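Local coordinates for alpha-L-rhamnosidase (Streptomyces avermitilis, PDB 3W5M), which hydrolyses terminal non-reducing alpha-L-rhamnose from flavonoid glycosides and gum arabic, and carries a calcium-dependent carbohydrate-binding module that recognises L-rhamnose, at residues T84-S89 / W108-M113; S10-Q15 / H24-W29; V163-D168 / L240-A245; D167-A172 / D210-V215; A369-A374 / T449-D454. One frame throughout, in Å; residues are numbered along the deposited sequence.

Contact 1. Residues T84-S89 / W108-M113; sequences TRYFWS and WETGLM
Tyr86 and Trp108 face each other as an antiparallel hydrogen-bonded pair in the beta hairpin of strands 85-94 and 106-110, within the N-terminal immunoglobulin-like domain. Trp108 CG lies between its backbone N and carbonyl carbon (chi1 79°), and the face of its six-membered ring receives Tyr86 CB in a CH-pi contact. The two rings are nearly parallel but slid apart and barely overlap. With Trp88 the indole meets differently, in an offset edge-to-face pair: its edge turns toward the Trp88 face, Trp108 CE3 lying 3.7 Å from Trp88 CD1. Large flat rings suit this buried side, which Val11 and Val47 also pack against. On the other face Arg85 and Glu109 form a salt bridge. Arg85 NE and NH2 both grip Glu109 OE1, each 3.0 Å from it and close to the guanidinium plane; Arg85 also makes a cation-pi contact with Trp107, and Glu109 OE2 a salt bridge with Arg320. An alanine in place of Arg85 would probably cost Glu109 OE1 the two donors NE and NH2, leaving Arg320 as the salt-bridge partner of its carboxylate. Beyond the strand pairing, a side-chain oxygen serves as acceptor: Thr110 OG1, also bonded to Lys81 O, receives Thr84 N over 2.9 Å in an almost straight bond.

Contact 2. Residues S10-Q15 / H24-W29; sequences SVEYVQ and HPRLSW
A short antiparallel strand pair near the start of the N-terminal immunoglobulin-like domain sets Ser10 opposite Ser28 and Val11 opposite Leu27, and strand 10-11 runs straight into a type I' turn from Val11 to Val14. On one face Val11 and its neighbours lie side by side, pointing the same way: Val11 CG1 meets Pro25 CB at 3.6 Å, and Val11 CG2 presses unusually tightly on Leu27 CD2, at 3.4 Å. These compact apolar side chains suit a buried face shared with Trp88 and Trp108.

The turn brings Glu12 to the edge of the Arg26 guanidinium. Bending at chi2 (-71°) places Glu12 CD there, and the carboxylate is taken side-on: NH2 reaches OE1 at 2.8 Å, and NE reaches OE2 at 3.0 Å. Both nitrogens come from the syn side and both bonds are nearly straight. Arg26 N adds a third bond to OE2 from the anti side. An alanine in place of Glu12 would probably leave Arg26 NE, NH2 and N without these acceptors and the guanidinium freer to turn. Asp712 of the six-hairpin glycosidase domain forms a salt bridge with Arg26 NH1 and accepts a bond from Tyr13 OH. On the polar side Ser28 OG is bonded to Leu72 N and to a water, which also bonds Ser10 OG, accepts from Tyr13 N and donates to Arg26 O at 3.2 Å.

Contact 3. Residues V163-D168 / L240-A245; sequences VDLPDD and LVLTTA
Leu165 and Leu242 touch by a single pair of methyls, CD2 to CD2 at 3.9 Å, their side chains crossing at about a right angle. They come from the two opposed sheets of the CBM67 beta-sandwich, Leu165 on strand 156-165 and Leu242 on strand 235-244. Their CA atoms are 8.0 Å apart, so the backbones do not pair and the space between them is bridged by side chains alone. Leucine suits both positions, since it is long enough to reach across and has nothing polar to bury.

Further along, the chain leaves its strand and passes over Thr244. The methyl and CB of this threonine do the touching: CG2 lies 3.5 Å from Asp167 O and 4.1 Å from Pro166 CG, and CB is 3.6 Å from Asp168 O. With chi1 at 72°, CG2 is anti to the carbonyl carbon, while OG1 sits between the backbone N and the carbonyl carbon and is hydrogen-bonded to Ser246 OG. Threonine suits the place because it offers a methyl to the crossing chain and a hydroxyl to its own turn. Asp168, in a left-handed backbone conformation (phi 61°), ends the run, and a water donates to its O at 2.9 Å and accepts from Ala245 N.

In the next shell, strand 218-227 supports the first strand, with Asn220 and Leu222 against Leu165 and Val163, and Val215 also packs on Leu165. Ile251 packs on Leu242.

With no direct hydrogen bond between the segments, the contact probably depends on apolar fit, and the water serves the polar backbone atoms Asp168 O and Ala245 N, which do not meet directly.

Contact 4. Residues D167-A172 / D210-V215; sequences DDITGA and DVLDHV
Ala172 and Val211 meet where strand 171-179 pairs with the end of strand 207-210, at one margin of a sheet of the CBM67 beta-sandwich. Val211 N donates to Ala172 O over 3.0 Å, coming from above the carbonyl plane (43° out of it). This is the one direct hydrogen bond between the segments, because the second chain then turns away.

An Asx turn begins that departure. Asp210 OD1 accepts from Leu212 N at 3.0 Å, on the anti side of the carboxylate, and aspartate suits the place because its short side chain can bend back to the backbone two residues on. Its other oxygen is used as well: a water donates to Asp210 OD2 and accepts from Ala172 N. Next, His214 N bonds back to Val211 O, drawing the chain round until Val215 returns to the contact.

The turn folds over a small methyl. Ala172 CB touches Val215 CG2 at 3.6 Å and Val211 CG2 at 3.8 Å, so a single carbon meets both valines. With CG anti to the backbone N (chi1 179°), the Leu212 side chain reaches back to the first segment. CD1 lies 3.9 Å from Ile169 CG2, the two side chains sliding past each other in opposite directions, while CD2 is 3.7 Å from Thr170 O.

On its other side strand 171-179 pairs with strand 235-244, where Thr170 and Gly171 both face Thr243 in a classic beta bulge. Leu240 of that strand packs against Val211, and Val191 of strand 189-193, from the opposite sheet, also touches Val211.

Contact 5. Residues A369-A374 / T449-D454; sequences ANALAA and TSPGFD
Ala369 packs against Pro451 where strand 368-377, inside an antiparallel sheet of the alpha-L-rhamnosidase N-terminal domain, is covered by a loop leading to strand 459-463. The two CB atoms are 3.8 Å apart, and Pro451 CG comes within 3.5 Å of Ala369 O, so the proline ring leans on both the methyl and the backbone. Asn370 points the other way, where its ND2 donates to Arg366 O. Ala371 returns to the loop, and its CB rests against the Ser450-Pro451 peptide, 3.4 Å from Ser450 C and 3.5 Å from Pro451 N. The close approach suits alanine, whose side chain is a single methyl. Leu372 again turns away, packing on Leu333 and Trp421. This alternation gives the loop a smooth face made of the methyls of Ala369, Ala371 and Ala373. No hydrogen bond joins the two segments. Glu308 of the neighbouring strand 303-311 also anchors the loop, its carboxylate accepting from Gly452 N and Phe453 N. At the last alanine in contact, Ala373, CB meets the methyl of Thr449, with Thr449 CG2 4.1 Å away.

The contacts fall into two touching pairs and a solitary one. Contacts 1 and 2 share one domain and have centres 11 Å apart, joined where Val11 CG2 lies 3.4 Å from Trp88 NE1. Contacts 3 and 4, with centres 7 Å apart, share Asp167 and Asp168 and build one end of the CBM67 sandwich, with a probable hydrogen bond of 2.8 Å from Thr243 N to Gly171 O. Contact 5 stands between the pairs, its nearest atoms about 13 Å from contact 1 and 16 Å from contact 3. All lie away from the catalytic residues, but strand 171-179, which begins in contact 4, ends at the calcium ligand Asp179.

Contact 1. Residues T84-S89 / W108-M113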
# COMPACT_ATOMS: atom_id res chain seq x y z
N THR A 84 -1.07 16.94 -25.08
CA THR A 84 -0.59 16.66 -26.43
C THR A 84 0.01 15.29 -26.56
O THR A 84 0.81 14.88 -25.71
CB THR A 84 0.38 17.75 -26.87
OG1 THR A 84 -0.31 18.99 -26.84
CG2 THR A 84 0.90 17.51 -28.31
N ARG A 85 -0.39 14.58 -27.61
CA ARG A 85 0.23 13.29 -27.91
C ARG A 85 1.52 13.47 -28.74
O ARG A 85 1.52 14.14 -29.79
CB ARG A 85 -0.77 12.33 -28.57
CG ARG A 85 -0.21 10.94 -28.84
CD ARG A 85 -1.32 9.94 -29.20
NE ARG A 85 -2.21 9.73 -28.06
CZ ARG A 85 -3.03 8.69 -27.91
NH1 ARG A 85 -3.13 7.77 -28.88
NH2 ARG A 85 -3.77 8.60 -26.81
N TYR A 86 2.63 12.93 -28.25
CA TYR A 86 3.90 13.00 -28.93
C TYR A 86 4.31 11.63 -29.44
O TYR A 86 4.45 10.68 -28.65
CB TYR A 86 4.99 13.54 -28.01
CG TYR A 86 4.78 15.00 -27.69
CD1 TYR A 86 5.22 16.00 -28.58
CD2 TYR A 86 4.08 15.40 -26.55
CE1 TYR A 86 5.00 17.34 -28.31
CE2 TYR A 86 3.86 16.76 -26.28
CZ TYR A 86 4.33 17.72 -27.15
OH TYR A 86 4.13 19.06 -26.89
N PHE A 87 4.51 11.52 -30.75
CA PHE A 87 4.93 10.26 -31.35
C PHE A 87 6.44 10.25 -31.43
O PHE A 87 7.08 11.31 -31.59
CB PHE A 87 4.28 10.06 -32.71
CG PHE A 87 2.80 9.83 -32.64
CD1 PHE A 87 1.93 10.90 -32.60
CD2 PHE A 87 2.29 8.53 -32.61
CE1 PHE A 87 0.56 10.69 -32.53
CE2 PHE A 87 0.92 8.31 -32.55
CZ PHE A 87 0.05 9.39 -32.52
N TRP A 88 7.03 9.09 -31.21
CA TRP A 88 8.46 8.98 -31.25
C TRP A 88 8.96 7.66 -31.78
O TRP A 88 8.26 6.66 -31.78
CB TRP A 88 9.12 9.31 -29.89
CG TRP A 88 8.96 8.24 -28.83
CD1 TRP A 88 7.83 7.90 -28.18
CD2 TRP A 88 10.00 7.37 -28.35
NE1 TRP A 88 8.09 6.85 -27.31
CE2 TRP A 88 9.41 6.53 -27.38
CE3 TRP A 88 11.37 7.25 -28.63
CZ2 TRP A 88 10.15 5.57 -26.67
CZ3 TRP A 88 12.11 6.27 -27.94
CH2 TRP A 88 11.49 5.45 -26.97
N SER A 89 10.21 7.70 -32.19
CA SER A 89 10.87 6.58 -32.79
C SER A 89 12.34 6.79 -32.53
O SER A 89 12.81 7.91 -32.44
CB SER A 89 10.59 6.57 -34.29
OG SER A 89 10.95 5.33 -34.86
N TRP A 108 3.81 9.04 -26.29
CA TRP A 108 3.33 9.38 -24.93
C TRP A 108 2.42 10.59 -25.05
O TRP A 108 2.49 11.32 -26.04
CB TRP A 108 4.49 9.63 -23.95
CG TRP A 108 5.15 10.99 -24.04
CD1 TRP A 108 4.86 12.10 -23.30
CD2 TRP A 108 6.24 11.35 -24.90
NE1 TRP A 108 5.69 13.14 -23.66
CE2 TRP A 108 6.56 12.71 -24.62
CE3 TRP A 108 7.00 10.66 -25.85
CZ2 TRP A 108 7.59 13.38 -25.28
CZ3 TRP A 108 8.03 11.33 -26.51
CH2 TRP A 108 8.32 12.67 -26.21
N GLU A 109 1.55 10.79 -24.08
CA GLU A 109 0.67 11.93 -24.11
C GLU A 109 0.78 12.71 -22.80
O GLU A 109 0.66 12.14 -21.72
CB GLU A 109 -0.78 11.48 -24.38
CG GLU A 109 -1.76 12.64 -24.53
CD GLU A 109 -3.17 12.18 -24.89
OE1 GLU A 109 -3.31 11.37 -25.83
OE2 GLU A 109 -4.15 12.63 -24.24
N THR A 110 1.00 14.02 -22.91
CA THR A 110 1.08 14.85 -21.72
C THR A 110 -0.28 15.05 -21.10
O THR A 110 -1.34 15.02 -21.79
CB THR A 110 1.73 16.22 -22.03
OG1 THR A 110 0.97 16.90 -23.03
CG2 THR A 110 3.13 16.02 -22.54
N GLY A 111 -0.28 15.25 -19.78
CA GLY A 111 -1.47 15.69 -19.10
C GLY A 111 -1.62 17.20 -19.09
O GLY A 111 -1.17 17.91 -20.01
N LEU A 112 -2.22 17.70 -18.01
CA LEU A 112 -2.56 19.11 -17.90
C LEU A 112 -1.36 19.98 -17.56
O LEU A 112 -1.39 21.19 -17.76
CB LEU A 112 -3.68 19.28 -16.88
CG LEU A 112 -5.05 18.71 -17.28
CD1 LEU A 112 -6.11 19.07 -16.26
CD2 LEU A 112 -5.49 19.17 -18.65
N MET A 113 -0.31 19.35 -17.03
CA MET A 113 0.97 20.03 -16.73
C MET A 113 0.78 21.35 -15.98
O MET A 113 1.24 22.40 -16.44
CB MET A 113 1.75 20.29 -18.01
CG MET A 113 2.11 19.05 -18.79
SD MET A 113 3.19 19.44 -20.16
CE MET A 113 4.77 18.79 -19.59

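Contact 2. Residues S10-Q15 / H24-W29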
# COMPACT_ATOMS: atom_id res chain seq x y z
N SER A 10 10.11 2.45 -24.32
CA SER A 10 9.25 2.92 -23.23
C SER A 10 9.59 4.35 -22.85
O SER A 10 10.65 4.87 -23.20
CB SER A 10 9.35 2.00 -22.00
OG SER A 10 10.65 2.09 -21.41
N VAL A 11 8.66 4.97 -22.13
CA VAL A 11 8.81 6.34 -21.68
C VAL A 11 8.48 6.32 -20.19
O VAL A 11 7.41 5.88 -19.79
CB VAL A 11 7.88 7.30 -22.45
CG1 VAL A 11 8.06 8.73 -21.95
CG2 VAL A 11 8.16 7.25 -23.96
N GLU A 12 9.40 6.79 -19.36
CA GLU A 12 9.17 6.73 -17.92
C GLU A 12 8.69 5.35 -17.45
O GLU A 12 7.71 5.26 -16.70
CB GLU A 12 8.23 7.86 -17.46
CG GLU A 12 8.76 9.27 -17.68
CD GLU A 12 9.91 9.61 -16.73
OE1 GLU A 12 9.90 9.16 -15.55
OE2 GLU A 12 10.84 10.35 -17.15
N TYR A 13 9.40 4.30 -17.89
CA TYR A 13 9.20 2.91 -17.48
C TYR A 13 7.99 2.24 -18.09
O TYR A 13 7.72 1.09 -17.78
CB TYR A 13 9.10 2.79 -15.94
CG TYR A 13 10.41 3.10 -15.24
CD1 TYR A 13 11.36 2.12 -15.09
CD2 TYR A 13 10.67 4.37 -14.71
CE1 TYR A 13 12.56 2.38 -14.44
CE2 TYR A 13 11.87 4.65 -14.06
CZ TYR A 13 12.82 3.65 -13.94
OH TYR A 13 14.02 3.86 -13.26
N VAL A 14 7.23 2.94 -18.91
CA VAL A 14 6.00 2.29 -19.41
C VAL A 14 5.83 2.47 -20.93
O VAL A 14 6.36 3.41 -21.51
CB VAL A 14 4.70 2.72 -18.66
CG1 VAL A 14 4.82 2.61 -17.13
CG2 VAL A 14 4.26 4.10 -19.05
N GLN A 15 5.05 1.59 -21.56
CA GLN A 15 4.72 1.74 -22.95
C GLN A 15 3.50 2.65 -23.07
O GLN A 15 2.48 2.42 -22.42
CB GLN A 15 4.43 0.36 -23.57
CG GLN A 15 5.62 -0.59 -23.52
CD GLN A 15 5.67 -1.47 -24.76
OE1 GLN A 15 4.76 -2.26 -25.02
NE2 GLN A 15 6.72 -1.31 -25.54
N HIS A 24 10.87 16.52 -19.16
CA HIS A 24 11.87 15.79 -19.92
C HIS A 24 11.70 14.30 -19.72
O HIS A 24 12.51 13.64 -19.03
CB HIS A 24 13.27 16.25 -19.50
CG HIS A 24 13.45 17.73 -19.63
ND1 HIS A 24 13.69 18.34 -20.84
CD2 HIS A 24 13.33 18.72 -18.72
CE1 HIS A 24 13.77 19.65 -20.66
NE2 HIS A 24 13.54 19.91 -19.38
N PRO A 25 10.62 13.73 -20.34
CA PRO A 25 10.34 12.29 -20.14
C PRO A 25 11.53 11.44 -20.57
O PRO A 25 12.15 11.74 -21.60
CB PRO A 25 9.11 12.02 -21.03
CG PRO A 25 8.94 13.22 -21.88
CD PRO A 25 9.63 14.37 -21.19
N ARG A 26 11.83 10.39 -19.82
CA ARG A 26 13.03 9.56 -20.06
C ARG A 26 12.69 8.37 -20.93
O ARG A 26 11.83 7.56 -20.57
CB ARG A 26 13.65 9.12 -18.75
CG ARG A 26 14.23 10.30 -17.97
CD ARG A 26 14.59 9.90 -16.53
NE ARG A 26 13.38 9.51 -15.81
CZ ARG A 26 13.37 8.86 -14.64
NH1 ARG A 26 14.50 8.53 -14.04
NH2 ARG A 26 12.21 8.54 -14.10
N LEU A 27 13.42 8.24 -22.03
CA LEU A 27 13.11 7.27 -23.08
C LEU A 27 14.06 6.08 -22.95
O LEU A 27 15.25 6.25 -22.60
CB LEU A 27 13.33 7.96 -24.43
CG LEU A 27 12.53 9.25 -24.68
CD1 LEU A 27 12.95 9.85 -26.02
CD2 LEU A 27 11.05 8.94 -24.69
N SER A 28 13.55 4.87 -23.22
CA SER A 28 14.38 3.67 -23.15
C SER A 28 14.16 2.78 -24.37
O SER A 28 13.02 2.69 -24.87
CB SER A 28 14.05 2.85 -21.89
OG SER A 28 14.46 3.54 -20.70
N TRP A 29 15.21 2.14 -24.84
CA TRP A 29 15.12 1.23 -26.01
C TRP A 29 15.88 -0.08 -25.82
O TRP A 29 17.02 -0.22 -26.27
CB TRP A 29 15.46 1.95 -27.33
CG TRP A 29 16.72 2.80 -27.32
CD1 TRP A 29 18.00 2.39 -27.61
CD2 TRP A 29 16.81 4.20 -27.04
NE1 TRP A 29 18.87 3.46 -27.50
CE2 TRP A 29 18.17 4.57 -27.16
CE3 TRP A 29 15.87 5.18 -26.68
CZ2 TRP A 29 18.62 5.88 -26.95
CZ3 TRP A 29 16.30 6.49 -26.50
CH2 TRP A 29 17.67 6.82 -26.62
O HOH W 1 11.66 4.45 -20.03

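Contact 3. Residues V163-D168 / L240-A245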
# COMPACT_ATOMS: atom_id res chain seq x y z
N VAL A 163 -42.72 9.20 24.46
CA VAL A 163 -42.91 10.27 23.47
C VAL A 163 -43.96 9.92 22.42
O VAL A 163 -44.05 8.77 21.98
CB VAL A 163 -41.60 10.62 22.73
CG1 VAL A 163 -40.73 11.50 23.61
CG2 VAL A 163 -40.85 9.38 22.25
N ASP A 164 -44.74 10.93 22.03
CA ASP A 164 -45.82 10.78 21.06
C ASP A 164 -45.24 11.16 19.69
O ASP A 164 -44.92 12.33 19.44
CB ASP A 164 -46.98 11.70 21.46
CG ASP A 164 -48.27 11.40 20.69
OD1 ASP A 164 -48.27 10.56 19.78
OD2 ASP A 164 -49.32 12.01 21.02
N LEU A 165 -45.08 10.17 18.83
CA LEU A 165 -44.43 10.39 17.53
C LEU A 165 -45.47 10.64 16.44
O LEU A 165 -46.59 10.15 16.54
CB LEU A 165 -43.55 9.19 17.18
CG LEU A 165 -42.52 8.78 18.25
CD1 LEU A 165 -41.63 7.68 17.70
CD2 LEU A 165 -41.68 9.98 18.68
N PRO A 166 -45.09 11.39 15.37
CA PRO A 166 -46.08 11.78 14.37
C PRO A 166 -46.49 10.63 13.45
O PRO A 166 -45.86 9.55 13.44
CB PRO A 166 -45.37 12.87 13.56
CG PRO A 166 -43.91 12.57 13.71
CD PRO A 166 -43.75 11.96 15.08
N ASP A 167 -47.55 10.86 12.69
CA ASP A 167 -47.99 9.91 11.69
C ASP A 167 -47.08 9.86 10.46
O ASP A 167 -46.31 10.80 10.21
CB ASP A 167 -49.41 10.28 11.23
CG ASP A 167 -50.43 10.21 12.36
OD1 ASP A 167 -50.30 9.35 13.25
OD2 ASP A 167 -51.37 11.02 12.35
N ASP A 168 -47.17 8.77 9.70
CA ASP A 168 -46.51 8.65 8.39
C ASP A 168 -44.99 8.77 8.46
O ASP A 168 -44.38 9.47 7.66
CB ASP A 168 -47.09 9.67 7.41
CG ASP A 168 -48.56 9.40 7.08
OD1 ASP A 168 -48.98 8.21 7.11
OD2 ASP A 168 -49.29 10.37 6.82
N LEU A 240 -33.19 11.30 18.61
CA LEU A 240 -34.00 10.41 17.79
C LEU A 240 -34.59 11.28 16.70
O LEU A 240 -35.35 12.21 16.98
CB LEU A 240 -35.08 9.72 18.63
CG LEU A 240 -36.19 8.94 17.89
CD1 LEU A 240 -35.59 7.70 17.25
CD2 LEU A 240 -37.27 8.56 18.89
N VAL A 241 -34.19 11.02 15.45
CA VAL A 241 -34.71 11.80 14.30
C VAL A 241 -35.80 11.00 13.59
O VAL A 241 -35.56 9.90 13.15
CB VAL A 241 -33.61 12.11 13.27
CG1 VAL A 241 -34.21 12.79 12.04
CG2 VAL A 241 -32.54 13.01 13.88
N LEU A 242 -36.99 11.56 13.49
CA LEU A 242 -38.05 10.90 12.75
C LEU A 242 -38.29 11.69 11.48
O LEU A 242 -38.58 12.90 11.54
CB LEU A 242 -39.33 10.85 13.58
CG LEU A 242 -39.41 10.14 14.94
CD1 LEU A 242 -38.67 8.81 14.89
CD2 LEU A 242 -38.93 11.01 16.11
N THR A 243 -38.14 11.03 10.34
CA THR A 243 -38.39 11.67 9.05
C THR A 243 -39.81 11.32 8.56
O THR A 243 -40.20 10.15 8.58
CB THR A 243 -37.34 11.24 8.02
OG1 THR A 243 -36.04 11.55 8.54
CG2 THR A 243 -37.56 11.97 6.68
N THR A 244 -40.55 12.35 8.19
CA THR A 244 -41.85 12.26 7.51
C THR A 244 -41.77 13.17 6.27
O THR A 244 -40.82 13.97 6.15
CB THR A 244 -43.04 12.67 8.42
OG1 THR A 244 -43.03 14.09 8.64
CG2 THR A 244 -43.00 11.96 9.79
N ALA A 245 -42.74 13.07 5.36
CA ALA A 245 -42.75 13.91 4.15
C ALA A 245 -42.79 15.42 4.45
O ALA A 245 -42.37 16.24 3.62
CB ALA A 245 -43.89 13.50 3.21
O HOH W 2 -44.63 11.30 5.36

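Contact 4. Residues D167-A172 / D210-V215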
# COMPACT_ATOMS: atom_id res chain seq x y z
N ASP A 167 -47.55 10.86 12.69
CA ASP A 167 -47.99 9.91 11.69
C ASP A 167 -47.08 9.86 10.46
O ASP A 167 -46.31 10.80 10.21
CB ASP A 167 -49.41 10.28 11.23
CG ASP A 167 -50.43 10.21 12.36
OD1 ASP A 167 -50.30 9.35 13.25
OD2 ASP A 167 -51.37 11.02 12.35
N ASP A 168 -47.17 8.77 9.70
CA ASP A 168 -46.51 8.65 8.39
C ASP A 168 -44.99 8.77 8.46
O ASP A 168 -44.38 9.47 7.66
CB ASP A 168 -47.09 9.67 7.41
CG ASP A 168 -48.56 9.40 7.08
OD1 ASP A 168 -48.98 8.21 7.11
OD2 ASP A 168 -49.29 10.37 6.82
N ILE A 169 -44.41 8.07 9.41
CA ILE A 169 -42.97 8.04 9.58
C ILE A 169 -42.37 7.22 8.45
O ILE A 169 -42.73 6.05 8.27
CB ILE A 169 -42.60 7.41 10.94
CG1 ILE A 169 -42.97 8.35 12.09
CG2 ILE A 169 -41.12 7.07 10.99
CD1 ILE A 169 -42.99 7.69 13.46
N THR A 170 -41.45 7.82 7.69
CA THR A 170 -40.74 7.08 6.64
C THR A 170 -39.31 6.66 7.04
O THR A 170 -38.71 5.80 6.39
CB THR A 170 -40.69 7.87 5.31
OG1 THR A 170 -40.07 9.14 5.52
CG2 THR A 170 -42.10 8.09 4.75
N GLY A 171 -38.77 7.25 8.10
CA GLY A 171 -37.39 6.93 8.52
C GLY A 171 -37.17 7.33 9.96
O GLY A 171 -37.80 8.27 10.45
N ALA A 172 -36.28 6.60 10.65
CA ALA A 172 -35.98 6.91 12.06
C ALA A 172 -34.56 6.52 12.36
O ALA A 172 -34.13 5.41 12.04
CB ALA A 172 -36.94 6.18 13.00
N ASP A 210 -30.18 2.76 12.78
CA ASP A 210 -31.50 2.85 12.17
C ASP A 210 -32.50 2.12 13.07
O ASP A 210 -32.28 0.97 13.40
CB ASP A 210 -31.52 2.26 10.75
CG ASP A 210 -32.84 2.55 10.01
OD1 ASP A 210 -33.91 2.12 10.48
OD2 ASP A 210 -32.80 3.22 8.96
N VAL A 211 -33.59 2.79 13.45
CA VAL A 211 -34.59 2.23 14.38
C VAL A 211 -36.01 2.24 13.81
O VAL A 211 -36.98 2.13 14.55
CB VAL A 211 -34.61 2.97 15.76
CG1 VAL A 211 -33.32 2.70 16.52
CG2 VAL A 211 -34.82 4.47 15.58
N LEU A 212 -36.12 2.36 12.49
CA LEU A 212 -37.44 2.36 11.86
C LEU A 212 -38.25 1.09 12.22
O LEU A 212 -39.47 1.18 12.41
CB LEU A 212 -37.32 2.54 10.34
CG LEU A 212 -38.62 2.55 9.51
CD1 LEU A 212 -39.47 3.77 9.82
CD2 LEU A 212 -38.29 2.49 8.02
N ASP A 213 -37.57 -0.06 12.32
CA ASP A 213 -38.20 -1.36 12.66
C ASP A 213 -38.73 -1.48 14.09
O ASP A 213 -39.35 -2.49 14.43
CB ASP A 213 -37.24 -2.54 12.38
CG ASP A 213 -35.92 -2.42 13.16
OD1 ASP A 213 -35.58 -1.28 13.57
OD2 ASP A 213 -35.21 -3.43 13.37
N HIS A 214 -38.50 -0.46 14.93
CA HIS A 214 -38.99 -0.45 16.32
C HIS A 214 -39.84 0.76 16.71
O HIS A 214 -40.43 0.75 17.78
CB HIS A 214 -37.83 -0.60 17.32
CG HIS A 214 -37.20 -1.95 17.31
ND1 HIS A 214 -37.75 -3.03 17.97
CD2 HIS A 214 -36.09 -2.41 16.70
CE1 HIS A 214 -37.00 -4.10 17.77
NE2 HIS A 214 -35.98 -3.75 16.99
N VAL A 215 -39.93 1.77 15.86
CA VAL A 215 -40.79 2.93 16.16
C VAL A 215 -42.11 2.95 15.39
O VAL A 215 -42.23 2.32 14.33
CB VAL A 215 -40.08 4.29 15.97
CG1 VAL A 215 -38.83 4.36 16.83
CG2 VAL A 215 -39.78 4.54 14.51
O HOH W 3 -34.78 4.94 8.66

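Contact 5. Residues A369-A374 / T449-D454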
# COMPACT_ATOMS: atom_id res chain seq x y z
N ALA A 369 -27.30 13.98 -25.75
CA ALA A 369 -27.35 13.89 -24.31
C ALA A 369 -26.31 12.92 -23.73
O ALA A 369 -26.11 11.80 -24.21
CB ALA A 369 -28.75 13.53 -23.84
N ASN A 370 -25.65 13.41 -22.69
CA ASN A 370 -24.57 12.70 -22.03
C ASN A 370 -24.77 12.81 -20.52
O ASN A 370 -25.42 13.76 -20.04
CB ASN A 370 -23.21 13.32 -22.39
CG ASN A 370 -22.78 13.03 -23.81
OD1 ASN A 370 -21.94 12.17 -24.04
ND2 ASN A 370 -23.31 13.80 -24.77
N ALA A 371 -24.25 11.84 -19.77
CA ALA A 371 -24.23 11.93 -18.31
C ALA A 371 -22.82 11.56 -17.80
O ALA A 371 -22.24 10.57 -18.22
CB ALA A 371 -25.26 10.99 -17.72
N LEU A 372 -22.29 12.38 -16.90
CA LEU A 372 -21.02 12.06 -16.22
C LEU A 372 -21.39 11.89 -14.74
O LEU A 372 -22.22 12.60 -14.21
CB LEU A 372 -20.00 13.18 -16.45
CG LEU A 372 -18.63 13.00 -15.80
CD1 LEU A 372 -17.90 11.83 -16.42
CD2 LEU A 372 -17.82 14.29 -15.95
N ALA A 373 -20.80 10.89 -14.09
CA ALA A 373 -21.26 10.54 -12.76
C ALA A 373 -20.09 10.00 -11.95
O ALA A 373 -19.15 9.50 -12.54
CB ALA A 373 -22.31 9.47 -12.85
N ALA A 374 -20.16 10.10 -10.63
CA ALA A 374 -19.08 9.51 -9.80
C ALA A 374 -19.58 9.10 -8.43
O ALA A 374 -20.46 9.74 -7.88
CB ALA A 374 -17.88 10.46 -9.68
N THR A 449 -26.12 6.65 -14.13
CA THR A 449 -24.90 6.95 -14.89
C THR A 449 -25.19 7.18 -16.37
O THR A 449 -24.28 7.34 -17.16
CB THR A 449 -23.82 5.87 -14.72
OG1 THR A 449 -24.26 4.66 -15.35
CG2 THR A 449 -23.59 5.60 -13.23
N SER A 450 -26.48 7.20 -16.72
CA SER A 450 -26.92 7.43 -18.10
C SER A 450 -27.77 8.69 -18.26
O SER A 450 -28.45 9.11 -17.32
CB SER A 450 -27.69 6.20 -18.63
OG SER A 450 -26.80 5.11 -18.81
N PRO A 451 -27.76 9.29 -19.47
CA PRO A 451 -28.60 10.46 -19.68
C PRO A 451 -30.06 10.07 -19.66
O PRO A 451 -30.37 8.89 -19.75
CB PRO A 451 -28.18 10.96 -21.07
CG PRO A 451 -27.53 9.82 -21.74
CD PRO A 451 -27.05 8.86 -20.69
N GLY A 452 -30.95 11.05 -19.49
CA GLY A 452 -32.39 10.81 -19.44
C GLY A 452 -32.88 10.38 -18.06
O GLY A 452 -34.01 9.93 -17.91
N PHE A 453 -32.02 10.48 -17.05
CA PHE A 453 -32.35 10.07 -15.67
C PHE A 453 -33.09 11.16 -14.91
O PHE A 453 -32.75 12.33 -14.99
CB PHE A 453 -31.07 9.61 -14.92
CG PHE A 453 -31.29 9.23 -13.49
CD1 PHE A 453 -31.77 7.96 -13.15
CD2 PHE A 453 -31.01 10.13 -12.46
CE1 PHE A 453 -31.98 7.61 -11.82
CE2 PHE A 453 -31.22 9.79 -11.12
CZ PHE A 453 -31.71 8.53 -10.80
N ASP A 454 -34.11 10.78 -14.15
CA ASP A 454 -34.87 11.75 -13.37
C ASP A 454 -34.22 12.00 -12.01
O ASP A 454 -34.46 11.23 -11.07
CB ASP A 454 -36.32 11.26 -13.20
CG ASP A 454 -37.19 12.22 -12.37
OD1 ASP A 454 -36.76 13.33 -12.02
OD2 ASP A 454 -38.34 11.84 -12.07